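Local coordinates for protein putative sugar isomerase (Parabacteroides distasonis, PDB 3LMZ) that is of unproven function but, as a xylose isomerase-like TIM-barrel protein, probably isomerises a sugar or acts on a related small carbohydrate, at residues Asn29-Leu32 / Asp33-Leu36; His53-Leu56 / Asn57-Asp60; Cys161-Val164 / Gly165-Leu168; Gly202-Ile205 / Gly206-Lys209. One frame throughout, in Å; residues are numbered along the deposited sequence.

All four contacts are local turns or helix starts, at strand ends or in loops leading to helices of a TIM barrel. Contacts 1 and 2 touch: His53, at the head of contact 2, sends NE2 to Phe30 O of contact 1 at 2.9 Å, a probable hydrogen bond. Contacts 3 and 4 meet through Leu168 CD2 and Lys209 CB at 3.9 Å, with centres about 13 Å apart and both reaching the same sheet. Contact 2 lies far from that pair, about 28 Å from contact 3 and 34 Å from contact 4, centre to centre. A citrate, probably from the crystallisation liquor, is hydrogen-bonded to His166 NE2 of contact 3 and may mark a ligand pocket.

Contact 1: Asn29-Leu32 / Asp33-Leu36; sequences NFDL and DTTL
Asp31 OD1 takes two hydrogen bonds from Thr34, one from the backbone N and one from OG1, each 2.9 Å long. The first is nearly straight, with an N-H...O angle of 170°, and arrives close to the C-O axis of the carboxylate; the hydroxyl comes from above the carboxylate plane. This is an N-cap: Asp31 turns its CG into the tight slot between its own N and carbonyl carbon (chi1 63°), which swings OD1 back over the first turn. Thr34 OG1 can meet it because it stands beside its own N. Thr35 repeats the double grip on the main chain, since Asp31 O accepts from Thr35 N at 3.0 Å and from Thr35 OG1 at 2.9 Å, the hydroxyl well above the carbonyl plane. Nearby, Asp33 OD1 forms a salt bridge with Lys69. Two separate apolar contacts flank the turn: Leu32 CG packs on Leu36 CD1 at 3.8 Å, and on another flank Thr34 CG2 sits 4.0 Å from Phe30 CB, oblique to the ring. The turn opens helix 32-41 after strand 19-22: Leu32 and Leu36 lean on helix 60-72, Leu32 and Thr35 reach Leu47 of strand 46-49, and Phe30 packs edge-to-face with Phe240 of helix 240-256.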
loop_
_atom_site.group_PDB
_atom_site.type_symbol
_atom_site.label_atom_id
_atom_site.label_comp_id
_atom_site.label_asym_id
_atom_site.label_seq_id
_atom_site.Cartn_x
_atom_site.Cartn_y
_atom_site.Cartn_z
ATOM N N ASN A 29 -2.079 2.530 20.387
ATOM C CA ASN A 29 -1.042 3.380 20.907
ATOM C C ASN A 29 -1.148 4.873 20.508
ATOM O O ASN A 29 -0.228 5.679 20.823
ATOM C CB ASN A 29 0.351 2.826 20.531
ATOM C CG ASN A 29 0.667 1.513 21.255
ATOM O OD1 ASN A 29 0.365 1.390 22.436
ATOM N ND2 ASN A 29 1.203 0.544 20.553
ATOM N N PHE A 30 -2.243 5.240 19.813
ATOM C CA PHE A 30 -2.454 6.554 19.251
ATOM C C PHE A 30 -3.781 7.169 19.613
ATOM O O PHE A 30 -4.769 6.445 19.819
ATOM C CB PHE A 30 -2.252 6.524 17.741
ATOM C CG PHE A 30 -0.861 6.055 17.392
ATOM C CD1 PHE A 30 0.215 6.924 17.463
ATOM C CD2 PHE A 30 -0.605 4.727 17.222
ATOM C CE1 PHE A 30 1.531 6.501 17.243
ATOM C CE2 PHE A 30 0.690 4.275 17.011
ATOM C CZ PHE A 30 1.779 5.171 17.026
ATOM N N ASP A 31 -3.812 8.487 19.733
ATOM C CA ASP A 31 -5.042 9.181 20.030
ATOM C C ASP A 31 -5.999 9.247 18.858
ATOM O O ASP A 31 -5.687 8.888 17.710
ATOM C CB ASP A 31 -4.822 10.544 20.694
ATOM C CG ASP A 31 -4.104 11.507 19.845
ATOM O OD1 ASP A 31 -4.129 11.372 18.607
ATOM O OD2 ASP A 31 -3.533 12.481 20.411
ATOM N N LEU A 32 -7.196 9.717 19.157
ATOM C CA LEU A 32 -8.220 9.800 18.097
ATOM C C LEU A 32 -7.836 10.764 16.977
ATOM O O LEU A 32 -8.099 10.458 15.802
ATOM C CB LEU A 32 -9.571 10.176 18.701
ATOM C CG LEU A 32 -10.727 10.250 17.723
ATOM C CD1 LEU A 32 -10.995 8.943 17.090
ATOM C CD2 LEU A 32 -11.956 10.789 18.497
ATOM N N ASP A 33 -7.228 11.894 17.325
ATOM C CA ASP A 33 -6.768 12.850 16.295
ATOM C C ASP A 33 -5.870 12.154 15.274
ATOM O O ASP A 33 -6.097 12.201 14.054
ATOM C CB ASP A 33 -5.964 14.006 16.896
ATOM C CG ASP A 33 -6.751 14.835 17.891
ATOM O OD1 ASP A 33 -7.952 15.072 17.673
ATOM O OD2 ASP A 33 -6.148 15.260 18.906
ATOM N N THR A 34 -4.832 11.498 15.776
ATOM C CA THR A 34 -3.865 10.798 14.917
ATOM C C THR A 34 -4.586 9.725 14.086
ATOM O O THR A 34 -4.319 9.573 12.893
ATOM C CB THR A 34 -2.764 10.134 15.776
ATOM O OG1 THR A 34 -2.090 11.172 16.490
ATOM C CG2 THR A 34 -1.773 9.299 14.933
ATOM N N THR A 35 -5.486 8.968 14.724
ATOM C CA THR A 35 -6.258 7.913 14.023
ATOM C C THR A 35 -7.062 8.504 12.871
ATOM O O THR A 35 -6.972 8.041 11.768
ATOM C CB THR A 35 -7.194 7.250 15.064
ATOM O OG1 THR A 35 -6.410 6.628 16.088
ATOM C CG2 THR A 35 -8.114 6.191 14.309
ATOM N N LEU A 36 -7.835 9.561 13.132
ATOM C CA LEU A 36 -8.702 10.138 12.093
ATOM C C LEU A 36 -7.859 10.768 10.968
ATOM O O LEU A 36 -8.214 10.644 9.810
ATOM C CB LEU A 36 -9.675 11.152 12.704
ATOM C CG LEU A 36 -10.722 10.572 13.641
ATOM C CD1 LEU A 36 -11.500 11.738 14.293
ATOM C CD2 LEU A 36 -11.626 9.596 12.937
#

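Contact 2: His53-Leu56 / Asn57-Asp60; sequences HLPL and NSTD
Pro55 O is gripped twice by Ser58, by its hydroxyl OG at 2.7 Å and by its backbone N at 3.0 Å. The two donors reach the oxygen differently: OG lies only 18° from the carbonyl plane, whereas the N comes from well above it, with an N-H...O angle of 156°. Ser58 OG gets there because it stands beside its own N and opposite the carbonyl carbon (chi1 -62°), which folds the hydroxyl back over the turn. Ser58 OG also rests against apolar carbon, 3.4 Å from Pro55 CD and 3.5 Å from Leu54 CD1, which meet the hydroxyl from two directions roughly at right angles. Leu54 offers its methyl by holding CG anti to its N. Beneath these contacts lies a type I beta turn, Pro55 to Ser58, with Leu56 and Asn57 at its corners. Further out, Leu54 O accepts from Tyr97 OH and Ser58 O from Arg100 NH2, tying both limbs of the turn to one helix. Just beyond the turn, Thr59 is the N-cap of the following helix. The turn thus bridges strand 46-49 and helix 60-72: Leu54 packs on Phe66 and Ser58 on Ile63 of that helix, while Leu54 and Leu56 lie against Val101 and Tyr97 of helix 88-101.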
loop_
_atom_site.group_PDB
_atom_site.type_symbol
_atom_site.label_atom_id
_atom_site.label_comp_id
_atom_site.label_asym_id
_atom_site.label_seq_id
_atom_site.Cartn_x
_atom_site.Cartn_y
_atom_site.Cartn_z
ATOM N N HIS A 53 -10.562 5.479 22.574
ATOM C CA HIS A 53 -10.942 6.678 21.849
ATOM C C HIS A 53 -12.266 7.332 22.334
ATOM O O HIS A 53 -12.376 8.576 22.366
ATOM C CB HIS A 53 -11.008 6.390 20.352
ATOM C CG HIS A 53 -9.698 6.105 19.741
ATOM N ND1 HIS A 53 -9.560 5.306 18.629
ATOM C CD2 HIS A 53 -8.448 6.486 20.104
ATOM C CE1 HIS A 53 -8.273 5.237 18.304
ATOM N NE2 HIS A 53 -7.574 5.937 19.184
ATOM N N LEU A 54 -13.246 6.504 22.716
ATOM C CA LEU A 54 -14.513 7.026 23.208
ATOM C C LEU A 54 -14.939 6.155 24.397
ATOM O O LEU A 54 -15.629 5.126 24.222
ATOM C CB LEU A 54 -15.579 7.014 22.136
ATOM C CG LEU A 54 -16.922 7.678 22.484
ATOM C CD1 LEU A 54 -16.733 9.175 22.752
ATOM C CD2 LEU A 54 -17.976 7.436 21.389
ATOM N N PRO A 55 -14.531 6.550 25.592
ATOM C CA PRO A 55 -14.873 5.752 26.774
ATOM C C PRO A 55 -16.367 5.571 26.964
ATOM O O PRO A 55 -17.157 6.470 26.609
ATOM C CB PRO A 55 -14.254 6.525 27.922
ATOM C CG PRO A 55 -13.122 7.263 27.262
ATOM C CD PRO A 55 -13.645 7.664 25.940
ATOM N N LEU A 56 -16.731 4.441 27.583
ATOM C CA LEU A 56 -18.121 4.077 27.747
ATOM C C LEU A 56 -18.919 5.097 28.586
ATOM O O LEU A 56 -20.110 5.231 28.391
ATOM C CB LEU A 56 -18.275 2.659 28.276
ATOM C CG LEU A 56 -18.286 1.576 27.199
ATOM C CD1 LEU A 56 -16.925 1.490 26.474
ATOM C CD2 LEU A 56 -18.757 0.231 27.836
ATOM N N ASN A 57 -18.281 5.827 29.472
ATOM C CA ASN A 57 -18.998 6.797 30.279
ATOM C C ASN A 57 -18.886 8.211 29.729
ATOM O O ASN A 57 -19.118 9.163 30.454
ATOM C CB ASN A 57 -18.549 6.685 31.743
ATOM C CG ASN A 57 -19.040 5.396 32.362
ATOM O OD1 ASN A 57 -20.230 5.090 32.288
ATOM N ND2 ASN A 57 -18.122 4.601 32.897
ATOM N N SER A 58 -18.503 8.352 28.455
ATOM C CA SER A 58 -18.449 9.661 27.844
ATOM C C SER A 58 -19.801 10.356 27.959
ATOM O O SER A 58 -20.867 9.689 27.909
ATOM C CB SER A 58 -17.967 9.596 26.380
ATOM O OG SER A 58 -16.660 9.094 26.287
ATOM N N THR A 59 -19.785 11.668 28.153
ATOM C CA THR A 59 -21.021 12.420 28.249
ATOM C C THR A 59 -21.693 12.582 26.901
ATOM O O THR A 59 -21.056 12.404 25.827
ATOM C CB THR A 59 -20.769 13.857 28.840
ATOM O OG1 THR A 59 -20.028 14.592 27.858
ATOM C CG2 THR A 59 -20.032 13.832 30.167
ATOM N N ASP A 60 -22.934 13.025 26.921
ATOM C CA ASP A 60 -23.643 13.283 25.648
ATOM C C ASP A 60 -22.854 14.287 24.807
ATOM O O ASP A 60 -22.703 14.130 23.583
ATOM C CB ASP A 60 -25.056 13.790 25.857
ATOM C CG ASP A 60 -25.994 12.760 26.423
ATOM O OD1 ASP A 60 -25.619 11.605 26.575
ATOM O OD2 ASP A 60 -27.153 13.134 26.678
#

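Contact 3: Cys161-Val164 / Gly165-Leu168; sequences CLDV and GHDL
The backbone leaves strand 158-163 at Asp163 and coils at once into helix 164-169, with Asp167 N bonded to Asp163 O at 3.0 Å and Leu168 N to Val164 O at 3.1 Å. Asp163 also caps that helix with its side chain: OD1 accepts from His166 N at 2.9 Å along an almost straight N-H line (177°), the donor standing above the carboxylate plane. Its CG is anti to the backbone N (chi1 -174°), which carries the carboxylate forward over the first turn. There it lies against the imidazole of His166, Asp163 OD2 3.3 Å from His166 CD2, with the two planes 30° apart. The place is the C-terminal mouth of a barrel strand, where TIM barrels keep their active sites. Asp163 OD2 accepts from His132 NE2 and pairs with Lys191; Glu231 OE1 lies close by, a second acid at the same spot. His166 NE2 bonds a citrate oxygen, consistent with a pocket for small polar ligands. On the other flank Asp167 OD2 comes 4.1 Å from Leu162 CD1, and Asp167 OD1 accepts from Ala144 N. Leu168 packs on Val7 of the second subunit.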
loop_
_atom_site.group_PDB
_atom_site.type_symbol
_atom_site.label_atom_id
_atom_site.label_comp_id
_atom_site.label_asym_id
_atom_site.label_seq_id
_atom_site.Cartn_x
_atom_site.Cartn_y
_atom_site.Cartn_z
ATOM N N CYS A 161 -17.694 -11.557 14.112
ATOM C CA CYS A 161 -16.694 -10.703 13.458
ATOM C C CYS A 161 -15.676 -11.719 12.948
ATOM O O CYS A 161 -14.889 -12.325 13.716
ATOM C CB CYS A 161 -16.076 -9.686 14.450
ATOM S SG CYS A 161 -14.722 -8.878 13.619
ATOM N N LEU A 162 -15.793 -11.975 11.643
ATOM C CA LEU A 162 -14.945 -12.984 11.003
ATOM C C LEU A 162 -13.562 -12.376 10.912
ATOM O O LEU A 162 -13.296 -11.499 10.096
ATOM C CB LEU A 162 -15.423 -13.407 9.615
ATOM C CG LEU A 162 -14.480 -14.309 8.833
ATOM C CD1 LEU A 162 -14.225 -15.596 9.544
ATOM C CD2 LEU A 162 -15.048 -14.497 7.453
ATOM N N ASP A 163 -12.641 -12.908 11.703
ATOM C CA ASP A 163 -11.239 -12.449 11.692
ATOM C C ASP A 163 -10.493 -13.460 10.818
ATOM O O ASP A 163 -10.224 -14.599 11.199
ATOM C CB ASP A 163 -10.695 -12.391 13.121
ATOM C CG ASP A 163 -9.291 -11.776 13.201
ATOM O OD1 ASP A 163 -8.434 -12.228 12.390
ATOM O OD2 ASP A 163 -9.151 -10.827 14.048
ATOM N N VAL A 164 -10.090 -13.016 9.652
ATOM C CA VAL A 164 -9.570 -13.939 8.674
ATOM C C VAL A 164 -8.204 -14.479 9.123
ATOM O O VAL A 164 -7.874 -15.638 8.867
ATOM C CB VAL A 164 -9.507 -13.291 7.308
ATOM C CG1 VAL A 164 -10.926 -12.824 6.898
ATOM C CG2 VAL A 164 -8.449 -12.119 7.165
ATOM N N GLY A 165 -7.435 -13.638 9.834
ATOM C CA GLY A 165 -6.113 -14.025 10.270
ATOM C C GLY A 165 -6.163 -15.036 11.382
ATOM O O GLY A 165 -5.479 -16.078 11.360
ATOM N N HIS A 166 -6.956 -14.749 12.407
ATOM C CA HIS A 166 -7.107 -15.715 13.493
ATOM C C HIS A 166 -7.752 -17.030 13.043
ATOM O O HIS A 166 -7.360 -18.107 13.519
ATOM C CB HIS A 166 -7.885 -15.116 14.654
ATOM C CG HIS A 166 -7.118 -14.074 15.378
ATOM N ND1 HIS A 166 -5.753 -14.189 15.603
ATOM C CD2 HIS A 166 -7.508 -12.908 15.951
ATOM C CE1 HIS A 166 -5.345 -13.131 16.286
ATOM N NE2 HIS A 166 -6.382 -12.336 16.496
ATOM N N ASP A 167 -8.689 -16.960 12.119
ATOM C CA ASP A 167 -9.302 -18.166 11.585
ATOM C C ASP A 167 -8.236 -19.043 10.899
ATOM O O ASP A 167 -8.172 -20.235 11.139
ATOM C CB ASP A 167 -10.438 -17.786 10.621
ATOM C CG ASP A 167 -11.567 -18.839 10.527
ATOM O OD1 ASP A 167 -12.023 -19.378 11.558
ATOM O OD2 ASP A 167 -12.000 -19.022 9.369
ATOM N N LEU A 168 -7.409 -18.427 10.042
ATOM C CA LEU A 168 -6.414 -19.180 9.318
ATOM C C LEU A 168 -5.395 -19.756 10.304
ATOM O O LEU A 168 -4.935 -20.887 10.151
ATOM C CB LEU A 168 -5.744 -18.394 8.211
ATOM C CG LEU A 168 -4.877 -19.182 7.190
ATOM C CD1 LEU A 168 -5.710 -19.893 6.133
ATOM C CD2 LEU A 168 -3.858 -18.274 6.475
#

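Contact 4: Gly202-Ile205 / Gly206-Lys209; sequences GIEI and GRGK
A type II beta turn, Glu204 to Arg207, reverses the chain after the short strand 202-203, and Arg207 N closes it on Glu204 O at 3.0 Å. Above that bond the two side chains run alongside each other in the same direction. The Glu204 carboxylate lies flat over one face of the Arg207 guanidinium, CD 3.6 Å above its centre and the planes 7° apart. The salt bridge is therefore long, Glu204 OE1 to Arg207 NE 3.7 Å, and works by charge alone, no N-H pointing at the oxygen. Glu204 reaches this stack by bending at chi2 (89°) beneath an Arg207 chain that stays extended from CG to NE. Each group has a stronger partner: Glu204 OE1 pairs with Lys234, Arg207 NH2 with Glu245. Across the turn Ile203 CD1 presses on Arg207 CB at 3.6 Å, and Ile203 CG2 on Gly208 CA, also at 3.6 Å, a close fit against a residue with no side chain. Asp192 OD2 accepts from both Gly206 N and Gly208 N. In the second subunit, Lys13 donates to Gly206 O and Arg41 O accepts from Arg207 NH2. Gly206, with its positive phi of 104°, fills the third position, where type II turns commonly carry glycine.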
loop_
_atom_site.group_PDB
_atom_site.type_symbol
_atom_site.label_atom_id
_atom_site.label_comp_id
_atom_site.label_asym_id
_atom_site.label_seq_id
_atom_site.Cartn_x
_atom_site.Cartn_y
_atom_site.Cartn_z
ATOM N N GLY A 202 1.533 -11.711 12.499
ATOM C CA GLY A 202 0.985 -10.703 11.630
ATOM C C GLY A 202 2.025 -10.197 10.675
ATOM O O GLY A 202 3.205 -10.094 10.997
ATOM N N ILE A 203 1.547 -9.785 9.509
ATOM C CA ILE A 203 2.406 -9.243 8.465
ATOM C C ILE A 203 1.564 -8.352 7.559
ATOM O O ILE A 203 0.359 -8.492 7.521
ATOM C CB ILE A 203 3.150 -10.374 7.688
ATOM C CG1 ILE A 203 4.340 -9.838 6.876
ATOM C CG2 ILE A 203 2.181 -11.235 6.824
ATOM C CD1 ILE A 203 5.247 -10.944 6.346
ATOM N N GLU A 204 2.220 -7.538 6.755
ATOM C CA GLU A 204 1.566 -6.621 5.823
ATOM C C GLU A 204 0.710 -7.447 4.868
ATOM O O GLU A 204 1.156 -8.470 4.393
ATOM C CB GLU A 204 2.641 -5.842 5.046
ATOM C CG GLU A 204 3.404 -4.878 5.890
ATOM C CD GLU A 204 4.645 -5.444 6.577
ATOM O OE1 GLU A 204 4.792 -6.674 6.787
ATOM O OE2 GLU A 204 5.545 -4.627 6.977
ATOM N N ILE A 205 -0.483 -6.933 4.527
ATOM C CA ILE A 205 -1.379 -7.601 3.616
ATOM C C ILE A 205 -0.684 -7.770 2.282
ATOM O O ILE A 205 -0.081 -6.826 1.726
ATOM C CB ILE A 205 -2.716 -6.838 3.451
ATOM C CG1 ILE A 205 -3.527 -7.008 4.745
ATOM C CG2 ILE A 205 -3.463 -7.311 2.185
ATOM C CD1 ILE A 205 -4.888 -6.352 4.714
ATOM N N GLY A 206 -0.730 -9.009 1.788
ATOM C CA GLY A 206 -0.073 -9.387 0.549
ATOM C C GLY A 206 1.202 -10.184 0.752
ATOM O O GLY A 206 1.588 -10.958 -0.138
ATOM N N ARG A 207 1.867 -9.959 1.886
ATOM C CA ARG A 207 3.117 -10.656 2.229
ATOM C C ARG A 207 2.892 -12.022 2.847
ATOM O O ARG A 207 3.840 -12.795 2.967
ATOM C CB ARG A 207 4.000 -9.821 3.153
ATOM C CG ARG A 207 4.406 -8.538 2.581
ATOM C CD ARG A 207 5.476 -7.901 3.442
ATOM N NE ARG A 207 5.772 -6.489 3.196
ATOM C CZ ARG A 207 6.801 -5.858 3.705
ATOM N NH1 ARG A 207 7.735 -6.526 4.377
ATOM N NH2 ARG A 207 6.924 -4.600 3.459
ATOM N N GLY A 208 1.702 -12.267 3.366
ATOM C CA GLY A 208 1.389 -13.479 4.121
ATOM C C GLY A 208 0.631 -14.507 3.326
ATOM O O GLY A 208 0.763 -14.611 2.115
ATOM N N LYS A 209 -0.182 -15.275 4.022
ATOM C CA LYS A 209 -0.785 -16.480 3.442
ATOM C C LYS A 209 -2.250 -16.322 3.069
ATOM O O LYS A 209 -2.793 -17.204 2.401
ATOM C CB LYS A 209 -0.653 -17.695 4.396
ATOM C CG LYS A 209 0.768 -18.155 4.594
ATOM C CD LYS A 209 1.341 -18.616 3.295
#